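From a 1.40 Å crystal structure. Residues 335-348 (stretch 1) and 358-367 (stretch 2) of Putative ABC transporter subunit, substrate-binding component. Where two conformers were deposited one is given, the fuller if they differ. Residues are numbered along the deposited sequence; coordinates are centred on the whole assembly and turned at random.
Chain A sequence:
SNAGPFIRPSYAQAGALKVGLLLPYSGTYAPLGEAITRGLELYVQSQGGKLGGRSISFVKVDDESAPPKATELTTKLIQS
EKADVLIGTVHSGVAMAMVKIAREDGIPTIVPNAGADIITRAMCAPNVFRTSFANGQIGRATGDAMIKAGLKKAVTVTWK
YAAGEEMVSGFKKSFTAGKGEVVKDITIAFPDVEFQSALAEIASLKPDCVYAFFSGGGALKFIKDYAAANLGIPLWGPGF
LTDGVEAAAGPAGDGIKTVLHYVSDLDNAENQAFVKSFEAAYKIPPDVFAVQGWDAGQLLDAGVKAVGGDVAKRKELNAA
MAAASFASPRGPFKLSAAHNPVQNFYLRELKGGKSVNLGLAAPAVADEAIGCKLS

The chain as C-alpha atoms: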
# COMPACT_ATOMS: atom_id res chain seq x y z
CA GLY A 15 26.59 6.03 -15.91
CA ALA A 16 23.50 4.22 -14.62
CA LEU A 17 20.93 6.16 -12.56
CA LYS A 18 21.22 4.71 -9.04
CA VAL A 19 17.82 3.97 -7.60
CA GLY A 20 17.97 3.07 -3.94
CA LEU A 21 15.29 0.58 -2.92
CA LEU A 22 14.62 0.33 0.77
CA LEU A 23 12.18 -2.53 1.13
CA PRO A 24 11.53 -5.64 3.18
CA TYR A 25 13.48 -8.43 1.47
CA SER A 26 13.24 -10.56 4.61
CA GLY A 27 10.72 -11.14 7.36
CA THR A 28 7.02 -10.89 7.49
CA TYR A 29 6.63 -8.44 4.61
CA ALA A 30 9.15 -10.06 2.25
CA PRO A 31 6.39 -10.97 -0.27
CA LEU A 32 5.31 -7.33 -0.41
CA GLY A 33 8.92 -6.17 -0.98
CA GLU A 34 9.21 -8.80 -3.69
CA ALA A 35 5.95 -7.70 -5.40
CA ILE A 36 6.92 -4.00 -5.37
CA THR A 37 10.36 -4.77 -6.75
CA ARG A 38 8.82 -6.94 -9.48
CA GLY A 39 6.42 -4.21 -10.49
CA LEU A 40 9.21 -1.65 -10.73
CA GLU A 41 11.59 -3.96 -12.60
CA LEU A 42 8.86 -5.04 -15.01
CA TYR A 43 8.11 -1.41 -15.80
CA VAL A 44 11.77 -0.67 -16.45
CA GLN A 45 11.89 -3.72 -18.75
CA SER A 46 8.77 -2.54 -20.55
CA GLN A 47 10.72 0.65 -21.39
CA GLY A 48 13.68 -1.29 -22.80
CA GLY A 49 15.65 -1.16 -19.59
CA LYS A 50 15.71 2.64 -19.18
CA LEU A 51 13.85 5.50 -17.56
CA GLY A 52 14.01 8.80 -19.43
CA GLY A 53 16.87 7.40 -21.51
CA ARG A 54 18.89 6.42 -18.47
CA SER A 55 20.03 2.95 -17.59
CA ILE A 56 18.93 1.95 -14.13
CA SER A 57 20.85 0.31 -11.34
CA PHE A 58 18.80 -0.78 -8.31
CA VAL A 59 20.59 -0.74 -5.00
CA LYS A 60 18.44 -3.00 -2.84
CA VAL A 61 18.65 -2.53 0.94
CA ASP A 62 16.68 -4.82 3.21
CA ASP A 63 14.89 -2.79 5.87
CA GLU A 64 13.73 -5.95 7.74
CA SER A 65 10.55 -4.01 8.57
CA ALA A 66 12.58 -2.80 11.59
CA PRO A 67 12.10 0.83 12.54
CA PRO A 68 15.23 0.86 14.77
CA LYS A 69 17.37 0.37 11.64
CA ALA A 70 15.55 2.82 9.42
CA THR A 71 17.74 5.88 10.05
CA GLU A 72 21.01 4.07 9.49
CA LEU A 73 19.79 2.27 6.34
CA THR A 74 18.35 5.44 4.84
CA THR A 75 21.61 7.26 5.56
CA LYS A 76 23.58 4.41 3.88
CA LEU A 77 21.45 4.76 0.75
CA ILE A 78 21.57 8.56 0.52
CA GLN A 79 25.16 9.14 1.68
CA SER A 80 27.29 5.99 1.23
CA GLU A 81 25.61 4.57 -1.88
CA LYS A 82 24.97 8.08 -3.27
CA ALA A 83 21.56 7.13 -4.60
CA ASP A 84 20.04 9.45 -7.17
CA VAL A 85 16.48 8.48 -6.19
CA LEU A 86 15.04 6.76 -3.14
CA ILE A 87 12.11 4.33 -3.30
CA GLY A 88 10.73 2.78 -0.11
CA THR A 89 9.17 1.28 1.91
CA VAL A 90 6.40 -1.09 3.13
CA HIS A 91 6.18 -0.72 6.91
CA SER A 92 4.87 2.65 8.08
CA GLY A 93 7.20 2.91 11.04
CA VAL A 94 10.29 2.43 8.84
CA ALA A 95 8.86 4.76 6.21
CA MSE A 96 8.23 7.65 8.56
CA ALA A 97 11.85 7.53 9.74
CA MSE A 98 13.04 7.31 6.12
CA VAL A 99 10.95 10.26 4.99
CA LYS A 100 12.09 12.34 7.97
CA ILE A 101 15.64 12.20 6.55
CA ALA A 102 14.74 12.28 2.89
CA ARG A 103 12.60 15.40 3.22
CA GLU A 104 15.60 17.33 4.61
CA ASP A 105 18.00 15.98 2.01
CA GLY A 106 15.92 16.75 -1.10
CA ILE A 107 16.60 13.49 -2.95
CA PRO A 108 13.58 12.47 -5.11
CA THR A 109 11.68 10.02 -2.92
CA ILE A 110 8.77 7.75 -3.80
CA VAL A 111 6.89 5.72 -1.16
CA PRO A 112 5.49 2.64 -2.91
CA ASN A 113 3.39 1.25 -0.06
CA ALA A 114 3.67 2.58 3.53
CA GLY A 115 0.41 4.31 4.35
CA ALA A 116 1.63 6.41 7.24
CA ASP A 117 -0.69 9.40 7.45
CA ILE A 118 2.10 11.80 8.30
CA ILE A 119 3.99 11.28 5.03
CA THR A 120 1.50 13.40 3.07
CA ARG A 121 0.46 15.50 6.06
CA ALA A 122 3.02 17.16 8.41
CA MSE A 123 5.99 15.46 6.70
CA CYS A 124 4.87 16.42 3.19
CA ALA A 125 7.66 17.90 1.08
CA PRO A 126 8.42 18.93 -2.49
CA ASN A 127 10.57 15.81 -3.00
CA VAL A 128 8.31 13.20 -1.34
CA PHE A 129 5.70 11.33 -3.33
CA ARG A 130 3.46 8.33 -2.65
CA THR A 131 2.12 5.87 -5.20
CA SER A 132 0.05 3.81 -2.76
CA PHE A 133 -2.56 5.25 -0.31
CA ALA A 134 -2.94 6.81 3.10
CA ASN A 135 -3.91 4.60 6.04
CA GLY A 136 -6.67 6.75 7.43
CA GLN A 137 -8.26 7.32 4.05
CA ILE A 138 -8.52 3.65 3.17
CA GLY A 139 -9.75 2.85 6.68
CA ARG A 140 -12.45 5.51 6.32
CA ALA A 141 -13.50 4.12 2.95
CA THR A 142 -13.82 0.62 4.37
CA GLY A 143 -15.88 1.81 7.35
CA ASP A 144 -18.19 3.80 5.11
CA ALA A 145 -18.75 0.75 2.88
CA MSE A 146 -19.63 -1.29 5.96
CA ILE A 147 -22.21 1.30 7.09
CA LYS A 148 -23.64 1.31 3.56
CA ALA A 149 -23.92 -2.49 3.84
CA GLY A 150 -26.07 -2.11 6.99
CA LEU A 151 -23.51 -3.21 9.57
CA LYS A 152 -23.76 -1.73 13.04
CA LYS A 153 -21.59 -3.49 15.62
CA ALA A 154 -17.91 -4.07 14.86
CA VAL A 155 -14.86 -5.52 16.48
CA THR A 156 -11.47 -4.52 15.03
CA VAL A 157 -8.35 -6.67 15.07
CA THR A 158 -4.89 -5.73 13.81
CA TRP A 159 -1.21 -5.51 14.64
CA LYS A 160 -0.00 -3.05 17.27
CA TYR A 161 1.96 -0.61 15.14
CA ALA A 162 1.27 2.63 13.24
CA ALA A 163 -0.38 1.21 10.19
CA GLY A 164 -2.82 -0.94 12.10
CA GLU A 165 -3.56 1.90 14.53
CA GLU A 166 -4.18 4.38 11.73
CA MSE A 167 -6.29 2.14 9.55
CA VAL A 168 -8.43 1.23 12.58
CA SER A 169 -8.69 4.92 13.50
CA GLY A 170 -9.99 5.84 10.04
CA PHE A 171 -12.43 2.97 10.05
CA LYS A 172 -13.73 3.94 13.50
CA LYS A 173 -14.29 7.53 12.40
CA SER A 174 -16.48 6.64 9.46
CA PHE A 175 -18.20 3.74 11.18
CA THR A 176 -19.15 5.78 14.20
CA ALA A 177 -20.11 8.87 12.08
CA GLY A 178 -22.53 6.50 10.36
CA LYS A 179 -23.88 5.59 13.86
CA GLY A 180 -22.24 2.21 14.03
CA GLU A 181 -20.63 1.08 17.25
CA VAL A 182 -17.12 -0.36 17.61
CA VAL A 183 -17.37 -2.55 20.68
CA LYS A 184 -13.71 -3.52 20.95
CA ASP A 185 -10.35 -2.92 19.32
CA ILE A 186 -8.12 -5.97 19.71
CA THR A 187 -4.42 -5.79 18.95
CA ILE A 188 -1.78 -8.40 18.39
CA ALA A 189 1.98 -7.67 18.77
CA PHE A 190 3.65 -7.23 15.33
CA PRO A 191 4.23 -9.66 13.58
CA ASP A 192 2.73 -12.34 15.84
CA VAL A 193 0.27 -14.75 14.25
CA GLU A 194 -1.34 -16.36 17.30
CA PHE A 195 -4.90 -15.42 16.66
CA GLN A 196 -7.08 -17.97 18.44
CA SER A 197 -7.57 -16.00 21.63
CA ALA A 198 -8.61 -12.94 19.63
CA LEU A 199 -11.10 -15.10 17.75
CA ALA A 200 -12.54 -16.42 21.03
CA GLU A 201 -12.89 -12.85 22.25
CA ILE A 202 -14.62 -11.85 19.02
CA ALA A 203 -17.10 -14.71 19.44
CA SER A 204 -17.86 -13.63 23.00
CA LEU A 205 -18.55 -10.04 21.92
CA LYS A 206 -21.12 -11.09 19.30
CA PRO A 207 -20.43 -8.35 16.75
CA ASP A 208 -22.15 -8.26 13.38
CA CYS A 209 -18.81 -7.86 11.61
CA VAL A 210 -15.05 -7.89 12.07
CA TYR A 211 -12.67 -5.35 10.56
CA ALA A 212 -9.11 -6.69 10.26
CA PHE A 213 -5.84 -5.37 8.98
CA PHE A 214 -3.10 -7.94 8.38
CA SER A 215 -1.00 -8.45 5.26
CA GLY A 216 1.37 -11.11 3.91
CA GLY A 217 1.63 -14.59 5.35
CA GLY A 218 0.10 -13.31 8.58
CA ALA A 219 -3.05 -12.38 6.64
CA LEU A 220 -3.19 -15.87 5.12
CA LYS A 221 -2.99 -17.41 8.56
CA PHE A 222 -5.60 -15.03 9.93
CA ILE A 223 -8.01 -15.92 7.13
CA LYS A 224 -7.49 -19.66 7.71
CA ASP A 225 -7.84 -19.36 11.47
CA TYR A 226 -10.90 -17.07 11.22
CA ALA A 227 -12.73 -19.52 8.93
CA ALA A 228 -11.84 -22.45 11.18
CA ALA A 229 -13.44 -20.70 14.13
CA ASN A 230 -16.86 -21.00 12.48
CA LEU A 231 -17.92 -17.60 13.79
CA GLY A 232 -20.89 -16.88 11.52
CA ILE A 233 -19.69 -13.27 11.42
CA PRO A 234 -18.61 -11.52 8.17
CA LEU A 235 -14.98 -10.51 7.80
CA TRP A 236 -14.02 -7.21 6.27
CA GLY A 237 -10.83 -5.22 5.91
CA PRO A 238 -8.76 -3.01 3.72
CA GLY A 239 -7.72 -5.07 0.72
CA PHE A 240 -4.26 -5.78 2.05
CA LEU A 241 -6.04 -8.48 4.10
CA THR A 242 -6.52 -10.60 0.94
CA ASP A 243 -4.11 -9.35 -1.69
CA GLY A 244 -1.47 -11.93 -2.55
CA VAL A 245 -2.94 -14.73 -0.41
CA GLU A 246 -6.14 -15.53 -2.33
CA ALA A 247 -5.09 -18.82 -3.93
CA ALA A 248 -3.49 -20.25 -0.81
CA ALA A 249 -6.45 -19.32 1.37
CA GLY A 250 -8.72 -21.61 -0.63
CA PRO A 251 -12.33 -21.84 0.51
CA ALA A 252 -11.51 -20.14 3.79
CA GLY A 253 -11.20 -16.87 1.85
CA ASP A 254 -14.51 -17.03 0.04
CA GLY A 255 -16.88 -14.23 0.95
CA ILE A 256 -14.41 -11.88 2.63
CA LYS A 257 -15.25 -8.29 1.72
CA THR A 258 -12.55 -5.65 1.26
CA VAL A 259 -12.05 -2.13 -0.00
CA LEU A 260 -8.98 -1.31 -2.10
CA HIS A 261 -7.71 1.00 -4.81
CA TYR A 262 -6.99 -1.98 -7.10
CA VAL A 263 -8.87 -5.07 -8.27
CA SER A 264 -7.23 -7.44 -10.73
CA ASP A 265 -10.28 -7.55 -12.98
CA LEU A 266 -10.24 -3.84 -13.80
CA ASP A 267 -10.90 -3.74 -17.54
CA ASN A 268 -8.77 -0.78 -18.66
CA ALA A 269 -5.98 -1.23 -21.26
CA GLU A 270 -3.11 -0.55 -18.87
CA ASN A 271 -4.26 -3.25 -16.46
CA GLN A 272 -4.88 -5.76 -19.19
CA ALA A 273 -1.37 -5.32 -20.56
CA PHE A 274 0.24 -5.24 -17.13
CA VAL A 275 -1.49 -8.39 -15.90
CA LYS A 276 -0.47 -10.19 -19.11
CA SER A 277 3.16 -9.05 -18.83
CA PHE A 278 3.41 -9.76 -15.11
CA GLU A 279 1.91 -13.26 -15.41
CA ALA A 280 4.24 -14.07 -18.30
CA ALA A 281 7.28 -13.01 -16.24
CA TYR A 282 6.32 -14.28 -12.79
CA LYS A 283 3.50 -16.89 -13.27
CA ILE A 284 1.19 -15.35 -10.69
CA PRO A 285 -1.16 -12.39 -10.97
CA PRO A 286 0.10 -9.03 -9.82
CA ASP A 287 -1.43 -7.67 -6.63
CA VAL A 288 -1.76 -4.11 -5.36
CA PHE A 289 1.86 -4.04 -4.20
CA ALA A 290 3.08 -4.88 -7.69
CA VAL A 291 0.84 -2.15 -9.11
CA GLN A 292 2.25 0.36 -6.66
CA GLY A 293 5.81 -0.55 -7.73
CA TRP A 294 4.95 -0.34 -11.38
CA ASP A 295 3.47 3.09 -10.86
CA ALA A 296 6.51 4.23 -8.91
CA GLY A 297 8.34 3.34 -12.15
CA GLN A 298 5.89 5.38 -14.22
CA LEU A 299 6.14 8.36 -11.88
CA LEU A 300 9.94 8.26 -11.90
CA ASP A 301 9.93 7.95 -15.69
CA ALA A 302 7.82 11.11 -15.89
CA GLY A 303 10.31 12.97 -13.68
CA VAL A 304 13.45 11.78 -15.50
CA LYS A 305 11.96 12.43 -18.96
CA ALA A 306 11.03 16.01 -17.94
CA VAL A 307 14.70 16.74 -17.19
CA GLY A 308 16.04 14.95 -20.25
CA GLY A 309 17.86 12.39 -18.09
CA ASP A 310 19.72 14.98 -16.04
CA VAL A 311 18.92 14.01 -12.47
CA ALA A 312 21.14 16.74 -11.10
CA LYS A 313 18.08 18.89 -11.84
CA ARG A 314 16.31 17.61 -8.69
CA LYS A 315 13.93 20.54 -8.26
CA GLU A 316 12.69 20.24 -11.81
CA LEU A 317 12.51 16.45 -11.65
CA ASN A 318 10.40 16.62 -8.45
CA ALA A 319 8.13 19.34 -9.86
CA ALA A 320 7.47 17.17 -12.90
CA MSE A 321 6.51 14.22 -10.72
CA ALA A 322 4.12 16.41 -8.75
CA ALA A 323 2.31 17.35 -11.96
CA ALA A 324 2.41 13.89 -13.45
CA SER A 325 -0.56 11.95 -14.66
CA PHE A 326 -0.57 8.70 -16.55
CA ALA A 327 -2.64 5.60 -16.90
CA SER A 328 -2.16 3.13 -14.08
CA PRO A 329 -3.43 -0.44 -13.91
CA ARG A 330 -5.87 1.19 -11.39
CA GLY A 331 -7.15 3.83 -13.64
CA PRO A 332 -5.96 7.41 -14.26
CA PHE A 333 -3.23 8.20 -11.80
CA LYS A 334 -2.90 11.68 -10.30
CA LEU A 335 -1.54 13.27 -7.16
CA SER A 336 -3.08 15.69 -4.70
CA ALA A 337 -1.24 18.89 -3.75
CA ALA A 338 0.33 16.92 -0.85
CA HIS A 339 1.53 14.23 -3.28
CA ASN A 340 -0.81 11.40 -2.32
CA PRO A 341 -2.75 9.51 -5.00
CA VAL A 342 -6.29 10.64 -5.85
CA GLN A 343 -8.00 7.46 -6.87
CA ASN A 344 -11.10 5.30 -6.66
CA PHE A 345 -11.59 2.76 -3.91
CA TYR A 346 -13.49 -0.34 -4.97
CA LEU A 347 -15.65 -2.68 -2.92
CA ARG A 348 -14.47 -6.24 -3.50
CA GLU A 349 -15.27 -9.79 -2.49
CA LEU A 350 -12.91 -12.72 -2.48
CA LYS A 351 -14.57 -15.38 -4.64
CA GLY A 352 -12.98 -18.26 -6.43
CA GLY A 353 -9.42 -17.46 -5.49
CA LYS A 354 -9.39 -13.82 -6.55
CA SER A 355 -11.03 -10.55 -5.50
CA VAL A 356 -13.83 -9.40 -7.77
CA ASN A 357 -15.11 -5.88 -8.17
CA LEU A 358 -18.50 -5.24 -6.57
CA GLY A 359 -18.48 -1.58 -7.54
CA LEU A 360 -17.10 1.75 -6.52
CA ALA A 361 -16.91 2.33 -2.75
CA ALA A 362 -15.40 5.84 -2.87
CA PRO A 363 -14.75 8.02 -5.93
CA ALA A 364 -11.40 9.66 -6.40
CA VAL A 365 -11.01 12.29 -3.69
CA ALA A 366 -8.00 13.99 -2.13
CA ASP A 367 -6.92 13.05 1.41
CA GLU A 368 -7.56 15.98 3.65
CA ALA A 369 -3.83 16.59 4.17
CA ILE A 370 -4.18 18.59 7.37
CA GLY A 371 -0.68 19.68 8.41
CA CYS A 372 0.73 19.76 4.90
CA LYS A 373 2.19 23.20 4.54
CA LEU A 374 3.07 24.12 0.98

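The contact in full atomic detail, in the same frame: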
# COMPACT_ATOMS: atom_id res chain seq x y z
N LEU A 335 -1.92 12.95 -8.51
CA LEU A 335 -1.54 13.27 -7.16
C LEU A 335 -2.26 14.50 -6.64
O LEU A 335 -2.50 15.47 -7.40
CB LEU A 335 -0.03 13.50 -7.06
CG LEU A 335 0.85 12.31 -7.38
CD1 LEU A 335 2.28 12.73 -7.39
CD2 LEU A 335 0.66 11.16 -6.38
N SER A 336 -2.57 14.50 -5.35
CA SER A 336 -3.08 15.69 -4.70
C SER A 336 -1.95 16.69 -4.52
O SER A 336 -0.79 16.38 -4.78
CB SER A 336 -3.65 15.32 -3.33
OG SER A 336 -2.55 14.95 -2.47
N ALA A 337 -2.27 17.88 -4.01
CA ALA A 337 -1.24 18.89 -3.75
C ALA A 337 -0.19 18.42 -2.73
O ALA A 337 0.93 18.88 -2.74
CB ALA A 337 -1.90 20.22 -3.28
N ALA A 338 -0.57 17.48 -1.87
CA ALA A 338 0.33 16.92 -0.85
C ALA A 338 1.09 15.67 -1.35
O ALA A 338 1.90 15.07 -0.62
CB ALA A 338 -0.48 16.61 0.38
N HIS A 339 0.84 15.31 -2.58
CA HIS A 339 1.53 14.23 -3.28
C HIS A 339 1.08 12.85 -2.87
O HIS A 339 1.86 11.89 -2.90
CB HIS A 339 3.05 14.32 -3.09
CG HIS A 339 3.66 15.60 -3.59
ND1 HIS A 339 4.98 15.88 -3.35
CD2 HIS A 339 3.17 16.65 -4.30
CE1 HIS A 339 5.29 17.06 -3.89
NE2 HIS A 339 4.21 17.54 -4.46
N ASN A 340 -0.20 12.72 -2.55
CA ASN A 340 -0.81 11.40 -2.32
C ASN A 340 -1.68 11.07 -3.51
O ASN A 340 -2.29 11.97 -4.12
CB ASN A 340 -1.66 11.46 -1.06
CG ASN A 340 -1.89 10.10 -0.46
OD1 ASN A 340 -0.95 9.37 -0.20
ND2 ASN A 340 -3.14 9.77 -0.25
N PRO A 341 -1.87 9.79 -3.88
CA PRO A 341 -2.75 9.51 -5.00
C PRO A 341 -4.20 9.92 -4.77
O PRO A 341 -4.70 9.83 -3.66
CB PRO A 341 -2.68 7.98 -5.17
CG PRO A 341 -1.33 7.63 -4.55
CD PRO A 341 -1.21 8.54 -3.40
N VAL A 342 -4.85 10.40 -5.83
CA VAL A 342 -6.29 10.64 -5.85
C VAL A 342 -6.85 9.58 -6.74
O VAL A 342 -6.54 9.54 -7.94
CB VAL A 342 -6.57 12.06 -6.37
CG1 VAL A 342 -8.06 12.31 -6.45
CG2 VAL A 342 -5.89 13.03 -5.44
N GLN A 343 -7.65 8.66 -6.17
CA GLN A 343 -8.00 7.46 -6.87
C GLN A 343 -9.28 6.85 -6.31
O GLN A 343 -9.63 7.09 -5.17
CB GLN A 343 -6.84 6.46 -6.75
CG GLN A 343 -6.69 5.94 -5.31
CD GLN A 343 -5.38 5.20 -5.08
OE1 GLN A 343 -4.84 4.61 -5.99
NE2 GLN A 343 -4.89 5.27 -3.88
N ASN A 344 -9.92 6.03 -7.11
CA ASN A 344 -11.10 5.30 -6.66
C ASN A 344 -10.69 4.26 -5.61
O ASN A 344 -9.58 3.69 -5.66
CB ASN A 344 -11.76 4.56 -7.83
CG ASN A 344 -12.50 5.47 -8.81
OD1 ASN A 344 -12.89 6.57 -8.50
ND2 ASN A 344 -12.79 4.91 -9.96
N PHE A 345 -11.63 3.97 -4.73
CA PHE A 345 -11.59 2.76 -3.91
C PHE A 345 -12.76 1.89 -4.29
O PHE A 345 -13.90 2.34 -4.35
CB PHE A 345 -11.60 3.08 -2.42
CG PHE A 345 -10.34 3.73 -1.93
CD1 PHE A 345 -9.25 2.97 -1.54
CD2 PHE A 345 -10.23 5.10 -1.90
CE1 PHE A 345 -8.05 3.55 -1.13
CE2 PHE A 345 -9.03 5.67 -1.48
CZ PHE A 345 -7.96 4.89 -1.06
N TYR A 346 -12.49 0.63 -4.56
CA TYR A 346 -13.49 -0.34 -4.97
C TYR A 346 -13.87 -1.29 -3.84
O TYR A 346 -13.02 -1.72 -3.06
CB TYR A 346 -12.94 -1.16 -6.15
CG TYR A 346 -12.28 -0.31 -7.25
CD1 TYR A 346 -13.04 0.33 -8.22
CD2 TYR A 346 -10.90 -0.17 -7.32
CE1 TYR A 346 -12.44 1.09 -9.21
CE2 TYR A 346 -10.29 0.60 -8.30
CZ TYR A 346 -11.07 1.22 -9.26
OH TYR A 346 -10.52 2.00 -10.27
N LEU A 347 -15.16 -1.62 -3.76
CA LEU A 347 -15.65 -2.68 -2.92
C LEU A 347 -15.37 -3.98 -3.64
O LEU A 347 -15.59 -4.07 -4.84
CB LEU A 347 -17.16 -2.51 -2.68
CG LEU A 347 -17.83 -3.61 -1.84
CD1 LEU A 347 -17.32 -3.56 -0.40
CD2 LEU A 347 -19.37 -3.43 -1.91
N ARG A 348 -14.87 -4.97 -2.91
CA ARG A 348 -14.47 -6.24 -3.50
C ARG A 348 -14.95 -7.39 -2.64
O ARG A 348 -15.14 -7.23 -1.45
CB ARG A 348 -12.95 -6.36 -3.60
CG ARG A 348 -12.28 -5.06 -4.08
CD ARG A 348 -10.80 -5.15 -4.24
NE ARG A 348 -10.14 -5.70 -3.06
CZ ARG A 348 -8.92 -6.23 -3.08
NH1 ARG A 348 -8.20 -6.18 -4.18
NH2 ARG A 348 -8.44 -6.81 -2.01
N LEU A 358 -17.08 -5.41 -6.83
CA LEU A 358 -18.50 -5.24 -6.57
C LEU A 358 -19.00 -3.83 -6.82
O LEU A 358 -20.20 -3.59 -6.78
CB LEU A 358 -18.81 -5.62 -5.14
CG LEU A 358 -18.52 -7.05 -4.75
CD1 LEU A 358 -18.97 -7.24 -3.31
CD2 LEU A 358 -19.24 -8.01 -5.69
N GLY A 359 -18.11 -2.92 -7.13
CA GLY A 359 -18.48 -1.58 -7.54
C GLY A 359 -17.65 -0.56 -6.79
O GLY A 359 -16.85 -0.88 -5.96
N LEU A 360 -17.85 0.69 -7.12
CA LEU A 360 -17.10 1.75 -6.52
C LEU A 360 -17.56 1.96 -5.08
O LEU A 360 -18.78 2.10 -4.82
CB LEU A 360 -17.39 2.99 -7.36
CG LEU A 360 -16.52 4.17 -7.14
CD1 LEU A 360 -15.12 3.81 -7.40
CD2 LEU A 360 -16.97 5.32 -8.08
N ALA A 361 -16.64 1.98 -4.14
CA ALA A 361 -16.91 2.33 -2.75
C ALA A 361 -16.75 3.83 -2.54
O ALA A 361 -17.64 4.45 -1.96
CB ALA A 361 -16.00 1.54 -1.78
N ALA A 362 -15.65 4.42 -2.99
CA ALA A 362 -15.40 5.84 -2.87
C ALA A 362 -14.88 6.30 -4.21
O ALA A 362 -14.02 5.64 -4.75
CB ALA A 362 -14.38 6.14 -1.76
N PRO A 363 -15.35 7.45 -4.73
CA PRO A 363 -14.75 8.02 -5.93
C PRO A 363 -13.41 8.63 -5.58
O PRO A 363 -12.97 8.57 -4.44
CB PRO A 363 -15.77 9.11 -6.34
CG PRO A 363 -16.21 9.62 -5.06
CD PRO A 363 -16.29 8.42 -4.13
N ALA A 364 -12.76 9.23 -6.56
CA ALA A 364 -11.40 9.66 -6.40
C ALA A 364 -11.33 11.02 -5.73
O ALA A 364 -11.55 12.07 -6.38
CB ALA A 364 -10.71 9.69 -7.72
N VAL A 365 -11.04 11.04 -4.43
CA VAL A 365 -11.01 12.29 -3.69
C VAL A 365 -9.66 12.44 -2.97
O VAL A 365 -9.00 11.48 -2.62
CB VAL A 365 -12.17 12.51 -2.71
CG1 VAL A 365 -13.49 12.20 -3.36
CG2 VAL A 365 -12.03 11.73 -1.52
N ALA A 366 -9.27 13.71 -2.77
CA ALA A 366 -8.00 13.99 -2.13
C ALA A 366 -8.06 13.84 -0.63
O ALA A 366 -8.98 14.36 -0.01
CB ALA A 366 -7.59 15.41 -2.51
N ASP A 367 -7.09 13.13 -0.04
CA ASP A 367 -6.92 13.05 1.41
C ASP A 367 -6.79 14.46 1.91
O ASP A 367 -6.09 15.29 1.28
CB ASP A 367 -5.65 12.27 1.77
CG ASP A 367 -5.37 12.25 3.28
OD1 ASP A 367 -6.05 11.49 4.01
OD2 ASP A 367 -4.42 12.97 3.73
O HOH W 1 -3.68 14.64 -0.08
O HOH W 2 -5.58 11.06 -1.29
O HOH W 3 -8.23 8.90 -3.28
O HOH W 4 -10.93 8.28 -2.72
O HOH W 5 -14.11 8.59 -9.41

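Antiparallel segments can slip out of step, and where they later separate, water can take over from direct contact. The contact between residues 335-348 and 358-367 is a compact example. At its strand end, Leu 358 N donates to Leu 347 O (2.8 Å) and Leu 347 N to Gly 359 O (2.9 Å). The register then shifts by one residue in a beta bulge: Phe 345 O accepts from both Ala 361 N (2.8 Å) and Ala 362 N (3.0 Å), while Phe 345 N donates to Ala 362 O (2.9 Å). One carbonyl thus serves two successive amides where the second chain turns its corner.

The packing runs alongside this offset. Leu 347 spans from Leu 358 to Ala 361, with CD2 3.9 Å from Leu 358 CB and CB 4.3 Å from Ala 361 CB; Gly 359, between those two, has no side chain, and its backbone angles would jam a CB against the preceding carbonyl. On the same face as Leu 347, Phe 345 sets its CB 4.2 Å from Ala 362 CB. Leu 360 starts out away from the partner, yet its end returns, bringing CD1 to 3.4 Å from Asn 344 CG and 4.1 Å from Tyr 346 CD1.

Farther along, Val 342 is the bump and two alanines border its seat: CG1 lies 3.9 Å from Ala 364 CB, and CG2 4.1 Å from Ala 366 CB. Close by, Ala 364 CA approaches Gln 343 O at 3.4 Å in a CA-H...O contact.

Beyond this the backbones diverge, and water fills the gap. One molecule accepts from Asn 340 ND2 and Asp 367 N (both 2.9 Å) and donates to Pro 341 O (2.8 Å). Another joins Ser 336 OG (2.7 Å) to Asp 367 O (2.8 Å). Ser 336 OG, in addition, takes the hydrogen of Asn 340 N (3.2 Å), bracing the type I turn from Ser 336 to His 339.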